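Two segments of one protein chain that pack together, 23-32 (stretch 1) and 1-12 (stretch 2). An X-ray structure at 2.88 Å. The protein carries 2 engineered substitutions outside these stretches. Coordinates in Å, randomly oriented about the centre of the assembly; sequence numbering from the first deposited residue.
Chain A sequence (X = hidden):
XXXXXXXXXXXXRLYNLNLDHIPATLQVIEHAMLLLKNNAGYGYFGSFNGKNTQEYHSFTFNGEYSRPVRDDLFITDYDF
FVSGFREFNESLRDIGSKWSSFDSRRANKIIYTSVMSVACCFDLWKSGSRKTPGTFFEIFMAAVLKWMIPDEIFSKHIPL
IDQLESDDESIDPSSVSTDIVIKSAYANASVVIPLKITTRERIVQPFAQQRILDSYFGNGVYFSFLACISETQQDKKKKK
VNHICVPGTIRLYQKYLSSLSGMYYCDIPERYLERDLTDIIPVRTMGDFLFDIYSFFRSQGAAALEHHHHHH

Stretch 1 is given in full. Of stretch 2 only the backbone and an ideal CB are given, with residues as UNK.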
ATOM      1  N   PRO A  23      30.416   8.295  10.520  1.00 51.19           N
ATOM      2  CA  PRO A  23      30.812   8.117  11.919  1.00 50.92           C
ATOM      3  C   PRO A  23      29.614   7.986  12.853  1.00 50.97           C
ATOM      4  O   PRO A  23      29.580   7.052  13.656  1.00 51.55           O
ATOM      5  CB  PRO A  23      31.604   9.390  12.227  1.00 50.76           C
ATOM      6  CG  PRO A  23      32.154   9.803  10.910  1.00 51.00           C
ATOM      7  CD  PRO A  23      31.050   9.492   9.931  1.00 51.29           C
ATOM      8  N   ALA A  24      28.631   8.881  12.719  1.00 50.70           N
ATOM      9  CA  ALA A  24      27.481   8.953  13.634  1.00 50.29           C
ATOM     10  C   ALA A  24      26.574   7.751  13.515  1.00 50.31           C
ATOM     11  O   ALA A  24      25.820   7.438  14.439  1.00 49.89           O
ATOM     12  CB  ALA A  24      26.685  10.213  13.392  1.00 50.20           C
ATOM     13  N   THR A  25      26.638   7.101  12.354  1.00 50.65           N
ATOM     14  CA  THR A  25      25.838   5.910  12.070  1.00 50.76           C
ATOM     15  C   THR A  25      26.524   4.651  12.612  1.00 50.36           C
ATOM     16  O   THR A  25      25.855   3.726  13.064  1.00 50.43           O
ATOM     17  CB  THR A  25      25.417   5.799  10.550  1.00 50.62           C
ATOM     18  OG1 THR A  25      24.574   4.660  10.356  1.00 51.62           O
ATOM     19  CG2 THR A  25      26.585   5.612   9.656  1.00 51.08           C
ATOM     20  N   LEU A  26      27.851   4.629  12.605  1.00 50.15           N
ATOM     21  CA  LEU A  26      28.575   3.539  13.261  1.00 50.16           C
ATOM     22  C   LEU A  26      28.341   3.558  14.766  1.00 49.99           C
ATOM     23  O   LEU A  26      28.191   2.517  15.395  1.00 49.82           O
ATOM     24  CB  LEU A  26      30.065   3.583  12.930  1.00 50.14           C
ATOM     25  CG  LEU A  26      30.391   3.464  11.434  1.00 50.73           C
ATOM     26  CD1 LEU A  26      31.901   3.474  11.189  1.00 51.69           C
ATOM     27  CD2 LEU A  26      29.749   2.235  10.808  1.00 49.49           C
ATOM     28  N   GLN A  27      28.269   4.763  15.320  1.00 50.17           N
ATOM     29  CA  GLN A  27      27.959   4.991  16.728  1.00 50.38           C
ATOM     30  C   GLN A  27      26.576   4.454  17.137  1.00 49.99           C
ATOM     31  O   GLN A  27      26.363   4.084  18.290  1.00 50.10           O
ATOM     32  CB  GLN A  27      28.039   6.486  17.027  1.00 50.75           C
ATOM     33  CG  GLN A  27      28.527   6.824  18.415  1.00 52.98           C
ATOM     34  CD  GLN A  27      30.030   6.981  18.467  1.00 55.66           C
ATOM     35  OE1 GLN A  27      30.587   7.897  17.860  1.00 56.47           O
ATOM     36  NE2 GLN A  27      30.699   6.089  19.200  1.00 57.30           N
ATOM     37  N   VAL A  28      25.642   4.418  16.192  1.00 49.68           N
ATOM     38  CA  VAL A  28      24.329   3.828  16.438  1.00 49.33           C
ATOM     39  C   VAL A  28      24.440   2.309  16.513  1.00 49.42           C
ATOM     40  O   VAL A  28      23.809   1.667  17.365  1.00 49.44           O
ATOM     41  CB  VAL A  28      23.302   4.232  15.364  1.00 49.24           C
ATOM     42  CG1 VAL A  28      22.013   3.433  15.515  1.00 48.93           C
ATOM     43  CG2 VAL A  28      23.013   5.705  15.452  1.00 48.56           C
ATOM     44  N   ILE A  29      25.254   1.739  15.627  1.00 49.45           N
ATOM     45  CA  ILE A  29      25.486   0.299  15.645  1.00 49.42           C
ATOM     46  C   ILE A  29      26.163  -0.106  16.946  1.00 49.66           C
ATOM     47  O   ILE A  29      25.673  -0.996  17.650  1.00 50.01           O
ATOM     48  CB  ILE A  29      26.286  -0.194  14.430  1.00 49.14           C
ATOM     49  CG1 ILE A  29      25.573   0.203  13.136  1.00 48.33           C
ATOM     50  CG2 ILE A  29      26.385  -1.700  14.483  1.00 49.40           C
ATOM     51  CD1 ILE A  29      26.464   0.291  11.923  1.00 47.68           C
ATOM     52  N   GLU A  30      27.258   0.570  17.282  0.50 49.74           N
ATOM     53  CA  GLU A  30      27.966   0.306  18.523  0.50 49.98           C
ATOM     54  C   GLU A  30      26.992   0.210  19.685  0.50 50.38           C
ATOM     55  O   GLU A  30      27.026  -0.741  20.453  0.50 50.13           O
ATOM     56  CB  GLU A  30      29.005   1.392  18.784  0.50 49.83           C
ATOM     57  CG  GLU A  30      29.681   1.296  20.142  0.50 49.78           C
ATOM     58  CD  GLU A  30      31.005   2.032  20.194  0.50 49.85           C
ATOM     59  OE1 GLU A  30      31.619   2.239  19.125  0.50 49.93           O
ATOM     60  OE2 GLU A  30      31.434   2.396  21.309  0.50 49.71           O
ATOM     61  N   HIS A  31      26.096   1.184  19.772  1.00 51.36           N
ATOM     62  CA  HIS A  31      25.222   1.343  20.934  1.00 52.26           C
ATOM     63  C   HIS A  31      24.050   0.377  20.964  1.00 52.34           C
ATOM     64  O   HIS A  31      23.629  -0.045  22.039  1.00 52.49           O
ATOM     65  CB  HIS A  31      24.719   2.788  21.030  1.00 52.78           C
ATOM     66  CG  HIS A  31      23.837   3.053  22.215  1.00 54.35           C
ATOM     67  ND1 HIS A  31      24.329   3.484  23.430  1.00 55.90           N
ATOM     68  CD2 HIS A  31      22.494   2.951  22.367  1.00 54.70           C
ATOM     69  CE1 HIS A  31      23.327   3.639  24.278  1.00 56.27           C
ATOM     70  NE2 HIS A  31      22.204   3.316  23.660  1.00 55.80           N
ATOM     71  N   ALA A  32      23.510   0.042  19.798  1.00 52.59           N
ATOM     72  CA  ALA A  32      22.408  -0.913  19.736  1.00 52.82           C
ATOM     73  C   ALA A  32      22.904  -2.304  20.118  1.00 53.09           C
ATOM     74  O   ALA A  32      22.214  -3.039  20.841  1.00 52.76           O
ATOM     75  CB  ALA A  32      21.785  -0.926  18.354  1.00 52.91           C
ATOM     76  N   UNK A   1      18.928   3.275  25.484  1.00 83.18           N
ATOM     77  CA  UNK A   1      17.481   2.930  25.452  1.00 84.02           C
ATOM     78  C   UNK A   1      16.700   4.054  24.793  1.00 82.37           C
ATOM     79  O   UNK A   1      15.970   3.834  23.818  1.00 82.47           O
ATOM     80  CB  UNK A   1      16.941   2.674  26.860  1.00 84.02           C
ATOM     81  N   UNK A   2      16.866   5.255  25.346  1.00 81.02           N
ATOM     82  CA  UNK A   2      16.324   6.508  24.794  1.00 79.17           C
ATOM     83  C   UNK A   2      17.496   7.289  24.202  1.00 77.30           C
ATOM     84  O   UNK A   2      17.333   8.276  23.490  1.00 76.69           O
ATOM     85  CB  UNK A   2      15.593   7.328  25.859  1.00 79.17           C
ATOM     86  N   UNK A   3      18.685   6.799  24.532  1.00 75.29           N
ATOM     87  CA  UNK A   3      19.948   7.286  24.030  1.00 73.31           C
ATOM     88  C   UNK A   3      20.115   6.834  22.589  1.00 71.79           C
ATOM     89  O   UNK A   3      20.816   7.483  21.811  1.00 71.72           O
ATOM     90  CB  UNK A   3      21.109   6.798  24.899  1.00 73.31           C
ATOM     91  N   UNK A   4      19.466   5.724  22.241  1.00 69.82           N
ATOM     92  CA  UNK A   4      19.567   5.169  20.896  1.00 67.97           C
ATOM     93  C   UNK A   4      18.892   6.065  19.853  1.00 66.97           C
ATOM     94  O   UNK A   4      19.488   6.338  18.807  1.00 66.59           O
ATOM     95  CB  UNK A   4      18.946   3.771  20.861  1.00 67.97           C
ATOM     96  N   UNK A   5      17.672   6.523  20.153  1.00 65.79           N
ATOM     97  CA  UNK A   5      16.930   7.452  19.292  1.00 64.96           C
ATOM     98  C   UNK A   5      17.714   8.742  19.046  1.00 64.14           C
ATOM     99  O   UNK A   5      17.931   9.145  17.900  1.00 63.89           O
ATOM    100  CB  UNK A   5      15.573   7.781  19.917  1.00 64.96           C
ATOM    101  N   UNK A   6      18.139   9.377  20.134  1.00 63.17           N
ATOM    102  CA  UNK A   6      18.961  10.567  20.063  1.00 62.62           C
ATOM    103  C   UNK A   6      20.123  10.298  19.108  1.00 61.21           C
ATOM    104  O   UNK A   6      20.390  11.096  18.207  1.00 61.17           O
ATOM    105  CB  UNK A   6      19.464  10.972  21.450  1.00 62.62           C
ATOM    106  N   UNK A   7      20.780   9.153  19.285  1.00 59.92           N
ATOM    107  CA  UNK A   7      21.933   8.791  18.459  1.00 58.50           C
ATOM    108  C   UNK A   7      21.604   8.580  16.982  1.00 57.43           C
ATOM    109  O   UNK A   7      22.392   8.971  16.121  1.00 57.04           O
ATOM    110  CB  UNK A   7      22.572   7.516  19.014  1.00 58.50           C
ATOM    111  N   UNK A   8      20.452   7.976  16.695  1.00 56.10           N
ATOM    112  CA  UNK A   8      19.994   7.848  15.317  1.00 55.37           C
ATOM    113  C   UNK A   8      19.704   9.223  14.716  1.00 55.23           C
ATOM    114  O   UNK A   8      20.144   9.526  13.595  1.00 55.08           O
ATOM    115  CB  UNK A   8      18.747   6.964  15.248  1.00 55.37           C
ATOM    116  N   UNK A   9      18.982  10.052  15.477  1.00 54.76           N
ATOM    117  CA  UNK A   9      18.592  11.399  15.044  1.00 54.13           C
ATOM    118  C   UNK A   9      19.794  12.221  14.622  1.00 53.13           C
ATOM    119  O   UNK A   9      19.723  12.979  13.658  1.00 53.08           O
ATOM    120  CB  UNK A   9      17.840  12.123  16.163  1.00 54.13           C
ATOM    121  N   UNK A  10      20.898  12.053  15.345  1.00 52.08           N
ATOM    122  CA  UNK A  10      22.157  12.695  14.992  1.00 50.99           C
ATOM    123  C   UNK A  10      22.621  12.249  13.602  1.00 50.91           C
ATOM    124  O   UNK A  10      23.002  13.086  12.778  1.00 50.92           O
ATOM    125  CB  UNK A  10      23.227  12.378  16.038  1.00 50.99           C
ATOM    126  N   UNK A  11      22.571  10.942  13.340  1.00 50.44           N
ATOM    127  CA  UNK A  11      23.069  10.398  12.080  1.00 50.02           C
ATOM    128  C   UNK A  11      22.095  10.685  10.954  1.00 50.00           C
ATOM    129  O   UNK A  11      22.496  10.897   9.801  1.00 49.61           O
ATOM    130  CB  UNK A  11      23.311   8.892  12.199  1.00 50.02           C
ATOM    131  N   UNK A  12      20.810  10.676  11.304  1.00 50.08           N
ATOM    132  CA  UNK A  12      19.729  10.947  10.364  1.00 50.05           C
ATOM    133  C   UNK A  12      19.768  12.402   9.898  1.00 50.11           C
ATOM    134  O   UNK A  12      19.567  12.683   8.714  1.00 50.22           O
ATOM    135  CB  UNK A  12      18.375  10.630  11.003  1.00 50.05           C
TER

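The two segments pack as nearly antiparallel helices, their axes 8.2 Å apart at closest approach and their directions 158° apart, so the start of stretch 2 lies beside the end of stretch 1.

At positions 1 and 2 the CA-to-CB bond points away from stretch 1, with nothing of it within 5.5 Å of the ideal CB, so many side chains would do. Position 1 is Met1, a selenomethionine, whose backbone N lies 3.7 Å from His31 NE2, at the edge of the imidazole ring. Position 2 is Asp2, which makes no contact.

At position 3 the helix is under way and the bond points toward stretch 1; the ideal CB is 3.9 Å from His31 NE2. A medium-sized aliphatic chain could rest against the imidazole, and a polar one could also approach its nitrogens. The residue is Ile3, whose CG2 lies 3.7 Å from His31 CE1.

The bond at position 4 points sideways, its ideal CB 3.9 Å from His31 CD2. Beyond it stretch 1 offers the methyls of Val28 and Ala32 and a carbon edge of the imidazole, an apolar setting that favours a branched aliphatic or methionine able to reach back. Leu4 does so with chi1 t and chi2 p: its CD1 comes 3.8 Å from Ala32 CB, 3.8 Å from His31 CD2 and 4.0 Å from Val28 CG1, joining Val28 to His31 and Ala32 one turn further along stretch 1.

Positions 5 and 6 do not reach stretch 1, and polar residues are easily accommodated. They are Lys5 and Glu6.

Position 7 faces stretch 1 directly. Its ideal CB is 4.0 Å from Val28 CG2 and 5.2 Å from Gln27 O, so the base of the chain should tolerate apolar contact, while a long chain could run along the helix toward His31. Leucine, methionine, glutamine, arginine or lysine would all be plausible. Lys7 is extended beyond chi1: its CD passes 4.1 Å from Gln27 O, and its NZ ends 3.0 Å from His31 ND1. The backbone also packs closely here, with Val28 CG2 3.4 Å from Lys7 O.

At position 8 the bond is sideways, with Val28 CG2 4.5 Å from the ideal CB; valine, leucine or isoleucine would extend the apolar contact. Ile8 places CG1 3.5 Å from Val28 CG1.

Position 9 points away and suits a polar residue; Asp9 forms a long salt bridge with Lys5, OD2 to NZ 3.9 Å.

Position 10 points toward Ala24, whose CB is 4.9 Å from the ideal CB, leaving room for a small or medium apolar group. Val10 brings CG1 to 4.0 Å from Ala24 CB.

Position 11 is the tightest: the CA atoms of residues 11 and 24 are 4.9 Å apart, and the ideal CB is 3.7 Å from Ala24 O and 3.8 Å from Thr25 N. Alanine, serine or glycine fit best. Ala11 sets its CB 3.8 Å from Ala24 CB.

Position 12 is out of reach and permissive; it is Ser12.

Stretch 2 (1-12) MDILKEKIDVAS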
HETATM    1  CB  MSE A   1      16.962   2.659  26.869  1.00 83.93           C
HETATM    2  CG  MSE A   1      17.241   1.240  27.360  1.00 85.27           C
HETATM    3 SE   MSE A   1      17.309   1.024  29.313  1.00 89.02          SE
HETATM    4  CE  MSE A   1      17.585  -0.916  29.427  1.00 86.30           C
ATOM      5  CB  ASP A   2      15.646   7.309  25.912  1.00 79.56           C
ATOM      6  CG  ASP A   2      15.079   8.629  25.429  1.00 80.53           C
ATOM      7  OD1 ASP A   2      14.371   8.640  24.388  1.00 81.23           O
ATOM      8  OD2 ASP A   2      15.343   9.651  26.107  1.00 81.29           O
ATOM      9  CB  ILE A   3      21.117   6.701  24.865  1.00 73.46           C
ATOM     10  CG1 ILE A   3      20.922   6.980  26.365  1.00 73.41           C
ATOM     11  CG2 ILE A   3      22.463   7.240  24.384  1.00 73.55           C
ATOM     12  CD1 ILE A   3      19.964   6.030  27.092  1.00 73.24           C
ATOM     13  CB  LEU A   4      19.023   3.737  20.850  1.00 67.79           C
ATOM     14  CG  LEU A   4      19.085   3.003  19.507  1.00 66.71           C
ATOM     15  CD1 LEU A   4      20.508   2.586  19.139  1.00 65.32           C
ATOM     16  CD2 LEU A   4      18.159   1.817  19.541  1.00 65.20           C
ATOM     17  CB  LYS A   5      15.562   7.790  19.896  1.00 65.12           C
ATOM     18  CG  LYS A   5      14.562   8.352  18.877  1.00 66.49           C
ATOM     19  CD  LYS A   5      13.598   9.372  19.501  1.00 68.62           C
ATOM     20  CE  LYS A   5      12.880  10.202  18.414  1.00 69.20           C
ATOM     21  NZ  LYS A   5      12.243  11.457  18.929  1.00 68.39           N
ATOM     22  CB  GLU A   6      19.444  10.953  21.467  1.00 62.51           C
ATOM     23  CG  GLU A   6      20.471  12.091  21.532  1.00 64.09           C
ATOM     24  CD  GLU A   6      21.371  12.028  22.788  1.00 64.88           C
ATOM     25  OE1 GLU A   6      21.661  10.905  23.289  1.00 67.26           O
ATOM     26  OE2 GLU A   6      21.797  13.111  23.271  1.00 67.57           O
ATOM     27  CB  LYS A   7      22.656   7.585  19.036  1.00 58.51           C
ATOM     28  CG  LYS A   7      23.670   7.957  20.086  1.00 58.47           C
ATOM     29  CD  LYS A   7      24.307   6.723  20.666  1.00 58.90           C
ATOM     30  CE  LYS A   7      25.216   7.066  21.823  1.00 60.00           C
ATOM     31  NZ  LYS A   7      25.834   5.829  22.388  1.00 61.18           N
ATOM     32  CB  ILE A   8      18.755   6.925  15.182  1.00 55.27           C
ATOM     33  CG1 ILE A   8      19.130   5.495  15.554  1.00 54.63           C
ATOM     34  CG2 ILE A   8      18.242   6.910  13.743  1.00 54.80           C
ATOM     35  CD1 ILE A   8      17.975   4.643  15.960  1.00 53.72           C
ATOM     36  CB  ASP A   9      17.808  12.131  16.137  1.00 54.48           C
ATOM     37  CG  ASP A   9      16.354  11.650  16.254  1.00 56.28           C
ATOM     38  OD1 ASP A   9      15.895  10.849  15.398  1.00 57.61           O
ATOM     39  OD2 ASP A   9      15.666  12.080  17.214  1.00 57.86           O
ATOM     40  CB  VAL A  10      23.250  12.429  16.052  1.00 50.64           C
ATOM     41  CG1 VAL A  10      24.611  12.900  15.564  1.00 49.79           C
ATOM     42  CG2 VAL A  10      22.888  13.094  17.369  1.00 49.90           C
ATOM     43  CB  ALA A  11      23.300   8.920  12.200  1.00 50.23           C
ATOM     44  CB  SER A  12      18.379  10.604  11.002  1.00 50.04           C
ATOM     45  OG  SER A  12      17.303  10.951  10.153  1.00 49.75           O
TER
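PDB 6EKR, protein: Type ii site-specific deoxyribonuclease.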